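Side-chain contacts in coiled-coil quantitatively-enriched protein 1 (Schizosaccharomyces pombe, PDB 7CUJ), which links telomeres to the meiotic centrosome as a molecular adaptor, and is required for telomere clustering, telomere length regulation and chromosome segregation: residues A[63-68]-A[190-195]; A[14-19]-A[104-109]. One frame throughout, in Å; residues are numbered along the deposited sequence.

Contact 1 of 2, residues A[63-68]-A[190-195]; sequences IAKHPS and DIEAYM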
ATOM      1  N   ILE A  63      14.447   4.168  13.990  1.00 18.03           N
ATOM      2  CA  ILE A  63      13.561   4.158  15.145  1.00 18.73           C
ATOM      3  C   ILE A  63      14.280   3.508  16.327  1.00 19.30           C
ATOM      4  O   ILE A  63      14.135   3.954  17.465  1.00 20.39           O
ATOM      5  CB  ILE A  63      12.221   3.466  14.806  1.00 17.72           C
ATOM      6  CG1 ILE A  63      11.407   4.290  13.802  1.00 17.82           C
ATOM      7  CG2 ILE A  63      11.415   3.161  16.062  1.00 17.24           C
ATOM      8  CD1 ILE A  63      10.399   3.488  13.001  1.00 16.59           C
ATOM      9  N   ALA A  64      15.074   2.470  16.034  1.00 19.32           N
ATOM     10  CA  ALA A  64      15.784   1.703  17.044  1.00 19.86           C
ATOM     11  C   ALA A  64      16.984   2.487  17.571  1.00 21.18           C
ATOM     12  O   ALA A  64      17.423   2.260  18.695  1.00 22.86           O
ATOM     13  CB  ALA A  64      16.201   0.364  16.482  1.00 18.60           C
ATOM     14  N   LYS A  65      17.521   3.399  16.751  1.00 21.85           N
ATOM     15  CA  LYS A  65      18.605   4.266  17.193  1.00 23.06           C
ATOM     16  C   LYS A  65      18.035   5.327  18.128  1.00 24.06           C
ATOM     17  O   LYS A  65      18.371   5.353  19.310  1.00 25.88           O
ATOM     18  CB  LYS A  65      19.334   4.897  16.004  1.00 22.67           C
ATOM     19  CG  LYS A  65      20.247   3.955  15.237  1.00 23.74           C
ATOM     20  CD  LYS A  65      20.833   4.582  13.990  1.00 25.61           C
ATOM     21  CE  LYS A  65      20.865   3.617  12.823  1.00 25.16           C
ATOM     22  NZ  LYS A  65      21.380   4.258  11.590  1.00 25.60           N
ATOM     23  N   HIS A  66      17.155   6.179  17.590  1.00 24.57           N
ATOM     24  CA  HIS A  66      16.434   7.151  18.395  1.00 26.22           C
ATOM     25  C   HIS A  66      15.219   7.660  17.629  1.00 26.27           C
ATOM     26  O   HIS A  66      15.339   8.036  16.466  1.00 27.09           O
ATOM     27  CB  HIS A  66      17.347   8.318  18.791  1.00 28.05           C
ATOM     28  CG  HIS A  66      16.930   8.982  20.058  1.00 30.01           C
ATOM     29  ND1 HIS A  66      17.611   8.792  21.241  1.00 31.78           N
ATOM     30  CD2 HIS A  66      15.902   9.810  20.342  1.00 30.98           C
ATOM     31  CE1 HIS A  66      17.033   9.490  22.196  1.00 33.75           C
ATOM     32  NE2 HIS A  66      15.978  10.120  21.671  1.00 32.86           N
ATOM     33  N   PRO A  67      14.019   7.702  18.252  1.00 26.53           N
ATOM     34  CA  PRO A  67      12.821   8.206  17.577  1.00 27.14           C
ATOM     35  C   PRO A  67      12.916   9.667  17.138  1.00 29.45           C
ATOM     36  O   PRO A  67      12.233  10.076  16.201  1.00 31.01           O
ATOM     37  CB  PRO A  67      11.700   8.000  18.611  1.00 27.60           C
ATOM     38  CG  PRO A  67      12.415   7.880  19.943  1.00 28.25           C
ATOM     39  CD  PRO A  67      13.745   7.233  19.622  1.00 26.68           C
ATOM     40  N   SER A  68      13.789  10.439  17.799  1.00 31.57           N
ATOM     41  CA  SER A  68      13.905  11.866  17.542  1.00 33.92           C
ATOM     42  C   SER A  68      14.643  12.144  16.230  1.00 33.28           C
ATOM     43  O   SER A  68      14.798  13.300  15.850  1.00 35.45           O
ATOM     44  CB  SER A  68      14.521  12.595  18.709  1.00 36.66           C
ATOM     45  OG  SER A  68      15.898  12.276  18.828  1.00 37.46           O
ATOM     46  N   ASP A 190      24.130   0.433  18.141  1.00 26.97           N
ATOM     47  CA  ASP A 190      23.108  -0.080  17.241  1.00 26.63           C
ATOM     48  C   ASP A 190      23.694  -1.175  16.353  1.00 27.62           C
ATOM     49  O   ASP A 190      24.904  -1.224  16.131  1.00 27.33           O
ATOM     50  CB  ASP A 190      22.469   1.046  16.422  1.00 26.95           C
ATOM     51  CG  ASP A 190      23.464   1.808  15.565  1.00 28.84           C
ATOM     52  OD1 ASP A 190      23.882   1.263  14.518  1.00 29.50           O
ATOM     53  OD2 ASP A 190      23.829   2.933  15.960  1.00 31.69           O
ATOM     54  N   ILE A 191      22.803  -2.034  15.841  1.00 27.71           N
ATOM     55  CA  ILE A 191      23.167  -3.211  15.070  1.00 30.08           C
ATOM     56  C   ILE A 191      23.676  -2.796  13.692  1.00 31.02           C
ATOM     57  O   ILE A 191      24.562  -3.452  13.150  1.00 33.00           O
ATOM     58  CB  ILE A 191      21.991  -4.209  15.005  1.00 30.90           C
ATOM     59  CG1 ILE A 191      21.880  -5.034  16.292  1.00 33.20           C
ATOM     60  CG2 ILE A 191      22.062  -5.100  13.772  1.00 31.32           C
ATOM     61  CD1 ILE A 191      23.093  -5.893  16.599  1.00 35.93           C
ATOM     62  N   GLU A 192      23.120  -1.710  13.136  1.00 31.47           N
ATOM     63  CA  GLU A 192      23.592  -1.180  11.864  1.00 33.52           C
ATOM     64  C   GLU A 192      25.102  -0.949  11.940  1.00 34.98           C
ATOM     65  O   GLU A 192      25.834  -1.326  11.026  1.00 37.34           O
ATOM     66  CB  GLU A 192      22.833   0.091  11.475  1.00 32.76           C
ATOM     67  CG  GLU A 192      23.140   0.570  10.064  1.00 36.00           C
ATOM     68  CD  GLU A 192      22.447   1.849   9.616  1.00 36.65           C
ATOM     69  OE1 GLU A 192      21.240   2.006   9.902  1.00 34.59           O
ATOM     70  OE2 GLU A 192      23.116   2.690   8.978  1.00 39.99           O
ATOM     71  N   ALA A 193      25.556  -0.343  13.045  1.00 35.55           N
ATOM     72  CA  ALA A 193      26.970  -0.084  13.274  1.00 39.06           C
ATOM     73  C   ALA A 193      27.738  -1.399  13.376  1.00 42.13           C
ATOM     74  O   ALA A 193      28.857  -1.496  12.882  1.00 44.58           O
ATOM     75  CB  ALA A 193      27.161   0.765  14.508  1.00 35.80           C
ATOM     76  N   TYR A 194      27.122  -2.406  14.011  1.00 43.06           N
ATOM     77  CA  TYR A 194      27.738  -3.719  14.114  1.00 45.86           C
ATOM     78  C   TYR A 194      27.900  -4.327  12.723  1.00 48.40           C
ATOM     79  O   TYR A 194      28.998  -4.741  12.360  1.00 51.22           O
ATOM     80  CB  TYR A 194      26.971  -4.634  15.070  1.00 45.40           C
ATOM     81  CG  TYR A 194      27.637  -5.970  15.282  1.00 48.22           C
ATOM     82  CD1 TYR A 194      28.661  -6.118  16.206  1.00 49.44           C
ATOM     83  CD2 TYR A 194      27.265  -7.081  14.542  1.00 50.00           C
ATOM     84  CE1 TYR A 194      29.288  -7.340  16.396  1.00 52.34           C
ATOM     85  CE2 TYR A 194      27.882  -8.309  14.718  1.00 53.39           C
ATOM     86  CZ  TYR A 194      28.898  -8.438  15.648  1.00 54.45           C
ATOM     87  OH  TYR A 194      29.512  -9.643  15.831  1.00 59.43           O
ATOM     88  N   MET A 195      26.804  -4.363  11.954  1.00 48.03           N
ATOM     89  CA  MET A 195      26.805  -4.891  10.597  1.00 54.68           C
ATOM     90  C   MET A 195      27.951  -4.267   9.805  1.00 56.53           C
ATOM     91  O   MET A 195      28.729  -4.976   9.170  1.00 58.23           O
ATOM     92  CB  MET A 195      25.491  -4.576   9.871  1.00 57.52           C
ATOM     93  CG  MET A 195      24.252  -5.216  10.476  1.00 64.40           C
ATOM     94  SD  MET A 195      24.198  -7.013  10.283  1.00 77.27           S
ATOM     95  CE  MET A 195      24.921  -7.535  11.838  1.00 73.31           C
TER
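Lys65, the last helical residue of 47-65, lays its aliphatic chain obliquely across Asp190 and delivers its ammonium group to Glu192. The salt bridge runs from Lys65 NZ to Glu192 OE1 at 2.8 Å, and as a hydrogen bond it is weak. The contact is one-sided, because Glu192 OE2 stands 3.5 Å from Lys65 NZ. A bend at chi3 (-140°) breaks the otherwise extended line of the lysine and turns CE and NZ onto the carboxylate. The extended Glu192 side chain crosses the lysine at about a right angle. Each end has a second partner, Ser127 O for Lys65 NZ and Gln58 NE2 for Glu192 OE1, so both charged groups belong to a small polar network that probably limits their movement.

Nearer the backbone the contact is made by methylenes. Lys65 CG lies 3.8 Å from Asp190 OD2, and Lys65 CD lies 3.9 Å from the same oxygen. Asp190 holds CG between its backbone N and carbonyl carbon (chi1 60°), which swings OD1 back over the start of the following helix. There Ala193 N donates to Asp190 OD1 at 2.7 Å, nearly along the C-O axis, and Ser127 OG also bonds to OD1. Lys65 NZ stays 4.9 Å from Asp190 OD1, not in contact, though the opposite charges probably attract weakly. The hydroxyl of Tyr189 bonds to Lys65 O, tying down the end of the lysine's helix.

Ser127 and Asp190 follow the neighbouring parallel strands 121-126 and 184-188. The arrangement is therefore a classical aspartate N-cap, joined by a salt bridge to a helix end, in a strand-to-helix turn at the C-terminal edge of the parallel alpha/beta sheet in this fragment of the protein.

Contact 2 of 2, residues A[14-19]-A[104-109]; sequences IGLPMS and FLFLQE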
ATOM      1  N   ILE A  14      22.984  -6.848  25.113  1.00 33.00           N
ATOM      2  CA  ILE A  14      22.239  -6.178  26.164  1.00 31.40           C
ATOM      3  C   ILE A  14      20.863  -5.822  25.605  1.00 30.11           C
ATOM      4  O   ILE A  14      20.722  -4.881  24.824  1.00 28.51           O
ATOM      5  CB  ILE A  14      23.007  -4.940  26.675  1.00 30.21           C
ATOM      6  CG1 ILE A  14      24.399  -5.318  27.190  1.00 31.62           C
ATOM      7  CG2 ILE A  14      22.196  -4.196  27.727  1.00 29.42           C
ATOM      8  CD1 ILE A  14      25.355  -4.157  27.328  1.00 31.69           C
ATOM      9  N   GLY A  15      19.859  -6.609  26.000  1.00 30.96           N
ATOM     10  CA  GLY A  15      18.488  -6.372  25.587  1.00 30.07           C
ATOM     11  C   GLY A  15      17.858  -5.231  26.380  1.00 31.01           C
ATOM     12  O   GLY A  15      17.714  -5.323  27.596  1.00 34.06           O
ATOM     13  N   LEU A  16      17.480  -4.166  25.666  1.00 29.67           N
ATOM     14  CA  LEU A  16      16.881  -2.986  26.267  1.00 30.67           C
ATOM     15  C   LEU A  16      15.500  -2.765  25.659  1.00 30.87           C
ATOM     16  O   LEU A  16      15.326  -2.891  24.447  1.00 30.84           O
ATOM     17  CB  LEU A  16      17.784  -1.779  25.994  1.00 29.06           C
ATOM     18  CG  LEU A  16      19.142  -1.786  26.695  1.00 29.56           C
ATOM     19  CD1 LEU A  16      20.071  -0.754  26.076  1.00 28.13           C
ATOM     20  CD2 LEU A  16      18.984  -1.527  28.185  1.00 30.72           C
ATOM     21  N   PRO A  17      14.479  -2.411  26.471  1.00 32.89           N
ATOM     22  CA  PRO A  17      13.110  -2.294  25.964  1.00 33.22           C
ATOM     23  C   PRO A  17      12.887  -1.005  25.175  1.00 31.86           C
ATOM     24  O   PRO A  17      13.531   0.010  25.435  1.00 31.22           O
ATOM     25  CB  PRO A  17      12.266  -2.297  27.248  1.00 35.46           C
ATOM     26  CG  PRO A  17      13.179  -1.690  28.298  1.00 36.84           C
ATOM     27  CD  PRO A  17      14.584  -2.108  27.909  1.00 34.44           C
ATOM     28  N   MET A  18      11.964  -1.065  24.208  1.00 31.39           N
ATOM     29  CA  MET A  18      11.585   0.103  23.429  1.00 31.05           C
ATOM     30  C   MET A  18      10.549   0.913  24.205  1.00 30.27           C
ATOM     31  O   MET A  18       9.770   0.364  24.983  1.00 30.32           O
ATOM     32  CB  MET A  18      10.990  -0.292  22.072  1.00 31.33           C
ATOM     33  CG  MET A  18      11.930  -1.088  21.188  1.00 32.52           C
ATOM     34  SD  MET A  18      11.350  -1.129  19.469  1.00 33.40           S
ATOM     35  CE  MET A  18      12.268   0.250  18.790  1.00 35.00           C
ATOM     36  N   SER A  19      10.549   2.228  23.966  1.00 29.33           N
ATOM     37  CA  SER A  19       9.577   3.134  24.556  1.00 32.04           C
ATOM     38  C   SER A  19       8.238   2.998  23.832  1.00 32.38           C
ATOM     39  O   SER A  19       8.170   2.403  22.759  1.00 30.80           O
ATOM     40  CB  SER A  19      10.083   4.547  24.491  1.00 31.97           C
ATOM     41  OG  SER A  19      10.604   4.830  23.203  1.00 31.05           O
ATOM     42  N   PHE A 104      20.269   5.520  25.753  1.00 39.02           N
ATOM     43  CA  PHE A 104      20.831   6.698  26.393  1.00 40.48           C
ATOM     44  C   PHE A 104      20.827   6.516  27.910  1.00 43.57           C
ATOM     45  O   PHE A 104      21.842   6.762  28.564  1.00 45.63           O
ATOM     46  CB  PHE A 104      20.069   7.957  25.971  1.00 40.75           C
ATOM     47  CG  PHE A 104      20.595   8.642  24.735  1.00 39.77           C
ATOM     48  CD1 PHE A 104      20.684   7.965  23.527  1.00 37.57           C
ATOM     49  CD2 PHE A 104      20.983   9.975  24.773  1.00 41.74           C
ATOM     50  CE1 PHE A 104      21.165   8.600  22.391  1.00 38.03           C
ATOM     51  CE2 PHE A 104      21.460  10.610  23.635  1.00 42.01           C
ATOM     52  CZ  PHE A 104      21.550   9.923  22.445  1.00 40.06           C
ATOM     53  N   LEU A 105      19.683   6.073  28.451  1.00 43.55           N
ATOM     54  CA  LEU A 105      19.517   5.886  29.884  1.00 45.66           C
ATOM     55  C   LEU A 105      20.486   4.819  30.386  1.00 44.84           C
ATOM     56  O   LEU A 105      21.082   4.979  31.451  1.00 46.41           O
ATOM     57  CB  LEU A 105      18.063   5.509  30.197  1.00 46.42           C
ATOM     58  CG  LEU A 105      17.749   5.232  31.669  1.00 48.77           C
ATOM     59  CD1 LEU A 105      18.048   6.442  32.543  1.00 50.41           C
ATOM     60  CD2 LEU A 105      16.301   4.800  31.842  1.00 50.49           C
ATOM     61  N   PHE A 106      20.638   3.738  29.608  1.00 42.01           N
ATOM     62  CA  PHE A 106      21.564   2.671  29.953  1.00 40.67           C
ATOM     63  C   PHE A 106      22.972   3.237  30.122  1.00 42.08           C
ATOM     64  O   PHE A 106      23.627   2.968  31.127  1.00 43.17           O
ATOM     65  CB  PHE A 106      21.540   1.544  28.917  1.00 37.07           C
ATOM     66  CG  PHE A 106      22.637   0.526  29.096  1.00 36.92           C
ATOM     67  CD1 PHE A 106      22.499  -0.514  30.006  1.00 37.96           C
ATOM     68  CD2 PHE A 106      23.822   0.624  28.380  1.00 36.60           C
ATOM     69  CE1 PHE A 106      23.516  -1.442  30.185  1.00 38.05           C
ATOM     70  CE2 PHE A 106      24.839  -0.303  28.561  1.00 36.94           C
ATOM     71  CZ  PHE A 106      24.685  -1.333  29.464  1.00 37.52           C
ATOM     72  N   LEU A 107      23.418   4.020  29.133  1.00 41.47           N
ATOM     73  CA  LEU A 107      24.774   4.545  29.105  1.00 44.10           C
ATOM     74  C   LEU A 107      25.002   5.493  30.281  1.00 47.69           C
ATOM     75  O   LEU A 107      26.088   5.511  30.857  1.00 49.28           O
ATOM     76  CB  LEU A 107      25.024   5.235  27.760  1.00 41.69           C
ATOM     77  CG  LEU A 107      25.211   4.297  26.566  1.00 39.27           C
ATOM     78  CD1 LEU A 107      25.201   5.076  25.261  1.00 38.50           C
ATOM     79  CD2 LEU A 107      26.493   3.488  26.691  1.00 38.33           C
ATOM     80  N   GLN A 108      23.965   6.259  30.639  1.00 51.12           N
ATOM     81  CA  GLN A 108      24.024   7.189  31.756  1.00 55.62           C
ATOM     82  C   GLN A 108      24.224   6.417  33.058  1.00 58.27           C
ATOM     83  O   GLN A 108      25.126   6.730  33.832  1.00 61.54           O
ATOM     84  CB  GLN A 108      22.738   8.015  31.828  1.00 57.43           C
ATOM     85  CG  GLN A 108      22.785   9.146  32.847  1.00 62.63           C
ATOM     86  CD  GLN A 108      21.411   9.490  33.369  1.00 66.26           C
ATOM     87  OE1 GLN A 108      20.830   8.765  34.174  1.00 68.36           O
ATOM     88  NE2 GLN A 108      20.881  10.613  32.917  1.00 69.39           N
ATOM     89  N   GLU A 109      23.373   5.407  33.275  1.00 59.24           N
ATOM     90  CA  GLU A 109      23.315   4.676  34.531  1.00 62.53           C
ATOM     91  C   GLU A 109      24.524   3.753  34.671  1.00 61.39           C
ATOM     92  O   GLU A 109      24.884   3.383  35.786  1.00 66.00           O
ATOM     93  CB  GLU A 109      22.007   3.888  34.651  1.00 64.06           C
ATOM     94  CG  GLU A 109      20.766   4.761  34.749  1.00 68.40           C
ATOM     95  CD  GLU A 109      20.602   5.581  36.020  1.00 74.43           C
ATOM     96  OE1 GLU A 109      21.220   5.228  37.049  1.00 77.17           O
ATOM     97  OE2 GLU A 109      19.843   6.571  35.978  1.00 78.36           O
TER
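A backbone bond from Gln108 N to Phe104 O, 3.0 Å long, closes the helical turn from which Phe106 reaches Ile14 and Leu16. Those two residues belong to strand 11-16, an outermost strand of the parallel alpha/beta sheet within this chain, and the contact is helix-on-sheet packing without any hydrogen bond across it. Strand 208-213 and the residue after it hold the edge strand in place: Ile14 pairs through its backbone with Arg210 and Ile212, and Leu16 with Ile212 and Leu214. Two positions apart on the strand, Ile14 and Leu16 point to the same side, toward helix 102-112, with Gly15 between them.

Phe106 carries its ring trans to the backbone N (chi1 170°), directed from the helix onto the sheet. Its far end belongs to the isoleucine. Ile14 CG2 sits over one face of the ring, 3.9 Å from Phe106 CE1, while Ile14 CD1, on the same side of the ring plane but farther out, comes to 3.6 Å from Phe106 CZ. In Ile14 chi1 (-58°), with CG1 trans to the carbonyl carbon, turns the branched side chain so that CG2 and CD1 both meet the outer end of the ring.

Leu16 works at the root of the ring, crossing Phe106 at about a right angle. All three touching residues are buried; Ile14 also rests on Ile285 of helix 275-294 and, with Leu16, on Leu211. Replacing Phe106 by an alanine would probably leave both Ile14 branches without their aromatic partner and open a gap between the helix and the edge strand. The two methyls of Leu16 touch different atoms: CD1 lies 3.9 Å from Phe106 CB, and CD2 comes obliquely to within 4.1 Å of Phe106 CD1.

Overall arrangement
From the N terminus the chain runs through the edge strand 11-16, where 14-19 begins, and then through helices to 63-68 at the end of helix 47-65. Helix 102-112 returns to the strand and closes contact 2; only after strands 121-126, 146-148, 162-166 and 184-188 does 190-195 close contact 1. The two loops therefore cross. Contact 2 ties the edge of the sheet to a helix, whereas contact 1 joins the helical N-terminal part to the turn after a central strand. Their centres lie about 12 Å apart, and they meet directly, with His66 edge-to-face against Phe104 and Met18 packing on Ile63 and Ala64.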